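Local coordinates for cellulase CEL9M (Clostridium cellulolyticum, PDB 1IA6) that acts as a family 9 cellulase, probably hydrolysing internal beta-1,4-glucosidic linkages in cellulose and related beta-glucans, at the calcium ion site. Residues are numbered along the deposited sequence; one frame, centred on the assembly and turned at random.

The calcium ion site. Residues 153, 207-209, 211-212, 256-259. With CA (calcium ion), chain B.
Two short stretches of chain supply the protein ligands of this calcium: the loop at Ser208 running into the first turn of helix 210-224, which brings Asp211 and Asp212, and the loop at Asp257, just before helix 260-271. The ion thus ties together the starts of two helices of the alpha barrel typical of the family. Because it clamps these segments together and lies well away from both predicted active-site residues (the site centre is about 19 Å from Glu410), it probably serves structure rather than catalysis. Eight oxygens are seen around it, all hard ligands of the kind calcium prefers.

Ser208 suits its place because its short side chain lets the hydroxyl OG, 2.6 Å from the calcium ion, and its own carbonyl O reach the metal together; chi1 of 61° sets OG between the backbone N and the carbonyl carbon. Asp211 turns its carboxylate the same way (chi1 52°) and grips with both oxygens, unevenly: OD2 sits at 2.5 Å from the calcium ion and OD1 at 2.8 Å. Its OD2 also accepts a hydrogen bond from the backbone N-H of Met259 (N to OD2 2.8 Å) through the anti lone pair, tying the loop ahead of helix 260-271 to the first turn of helix 210-224. Asp212 points CG anti to its carbonyl carbon and binds through OD2 alone, while OD1, 3.8 Å from the calcium ion, holds water 2.

Asp257 gives its backbone O to the metal and uses its side chain as second shell. With CG anti to the backbone N (chi1 -173°), the carboxylate accepts hydrogen bonds from Thr207 N on OD1 and from the hydroxyl OG1 of Thr207 on OD2, both on syn lone pairs, steadying the chain next to Ser208. Two waters complete the observed sphere. The carboxylates gathered at and beside the ion probably stay ionised under its charge. Water 2 also meets the carbonyl O of Trp256, and water 1, near the second-shell carboxylate OD2 of Asp153, is held 2.8 Å from Asp257 OD1.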
# COMPACT_ATOMS: atom_id res chain seq x y z
N ASP A 153 -7.46 -9.95 -9.44
CA ASP A 153 -7.26 -8.84 -8.52
C ASP A 153 -5.78 -8.46 -8.43
O ASP A 153 -5.43 -7.28 -8.50
CB ASP A 153 -7.84 -9.16 -7.13
CG ASP A 153 -7.35 -10.48 -6.56
OD1 ASP A 153 -6.85 -11.34 -7.32
OD2 ASP A 153 -7.47 -10.67 -5.33
N THR A 207 -11.54 -11.47 -1.76
CA THR A 207 -12.96 -11.72 -1.97
C THR A 207 -13.56 -11.07 -3.21
O THR A 207 -14.69 -11.37 -3.59
CB THR A 207 -13.78 -11.22 -0.77
OG1 THR A 207 -13.66 -9.80 -0.67
CG2 THR A 207 -13.28 -11.85 0.52
N SER A 208 -12.81 -10.18 -3.86
CA SER A 208 -13.34 -9.48 -5.02
C SER A 208 -12.29 -9.12 -6.06
O SER A 208 -11.16 -8.82 -5.71
CB SER A 208 -14.01 -8.19 -4.56
OG SER A 208 -13.05 -7.36 -3.92
N PHE A 209 -12.68 -9.13 -7.33
CA PHE A 209 -11.75 -8.76 -8.39
C PHE A 209 -12.34 -7.74 -9.36
O PHE A 209 -11.61 -7.07 -10.09
CB PHE A 209 -11.25 -10.00 -9.15
CG PHE A 209 -12.32 -10.74 -9.89
CD1 PHE A 209 -12.79 -10.27 -11.11
CD2 PHE A 209 -12.86 -11.91 -9.37
CE1 PHE A 209 -13.78 -10.95 -11.81
CE2 PHE A 209 -13.86 -12.60 -10.05
CZ PHE A 209 -14.32 -12.12 -11.27
N ASP A 211 -13.63 -4.96 -8.66
CA ASP A 211 -13.18 -3.64 -8.23
C ASP A 211 -11.79 -3.36 -8.80
O ASP A 211 -11.52 -2.27 -9.31
CB ASP A 211 -13.15 -3.58 -6.69
CG ASP A 211 -12.38 -4.73 -6.06
OD1 ASP A 211 -12.52 -5.88 -6.52
OD2 ASP A 211 -11.65 -4.49 -5.07
N ASP A 212 -10.90 -4.35 -8.72
CA ASP A 212 -9.54 -4.19 -9.23
C ASP A 212 -9.50 -4.03 -10.75
O ASP A 212 -8.77 -3.19 -11.27
CB ASP A 212 -8.71 -5.38 -8.77
CG ASP A 212 -8.71 -5.53 -7.27
OD1 ASP A 212 -7.98 -4.78 -6.59
OD2 ASP A 212 -9.48 -6.37 -6.76
N TRP A 256 -6.25 -3.41 0.55
CA TRP A 256 -5.78 -4.40 -0.41
C TRP A 256 -6.86 -5.28 -1.03
O TRP A 256 -6.71 -5.72 -2.17
CB TRP A 256 -4.67 -5.27 0.20
CG TRP A 256 -5.06 -6.02 1.44
CD1 TRP A 256 -4.89 -5.61 2.73
CD2 TRP A 256 -5.69 -7.30 1.50
NE1 TRP A 256 -5.38 -6.56 3.60
CE2 TRP A 256 -5.88 -7.60 2.87
CE3 TRP A 256 -6.13 -8.22 0.54
CZ2 TRP A 256 -6.49 -8.79 3.30
CZ3 TRP A 256 -6.73 -9.40 0.96
CH2 TRP A 256 -6.90 -9.68 2.33
N ASP A 257 -7.95 -5.54 -0.31
CA ASP A 257 -9.00 -6.41 -0.84
C ASP A 257 -10.20 -5.68 -1.43
O ASP A 257 -10.89 -6.22 -2.29
CB ASP A 257 -9.50 -7.35 0.27
CG ASP A 257 -10.49 -8.39 -0.24
OD1 ASP A 257 -10.20 -9.02 -1.27
OD2 ASP A 257 -11.54 -8.59 0.41
N ASP A 258 -10.44 -4.45 -0.98
CA ASP A 258 -11.59 -3.68 -1.45
C ASP A 258 -11.20 -2.36 -2.10
O ASP A 258 -10.80 -1.41 -1.43
CB ASP A 258 -12.54 -3.43 -0.26
CG ASP A 258 -13.76 -2.61 -0.63
OD1 ASP A 258 -14.04 -2.44 -1.84
OD2 ASP A 258 -14.45 -2.14 0.29
N MET A 259 -11.31 -2.30 -3.43
CA MET A 259 -10.97 -1.10 -4.17
C MET A 259 -12.19 -0.49 -4.85
O MET A 259 -12.05 0.30 -5.79
CB MET A 259 -9.89 -1.41 -5.21
CG MET A 259 -8.51 -1.64 -4.62
SD MET A 259 -7.86 -0.16 -3.83
CE MET A 259 -7.27 0.74 -5.26
CA CA B . -10.61 -6.69 -4.67
O HOH W 1 -9.14 -8.37 -3.79
O HOH W 2 -8.67 -5.37 -4.03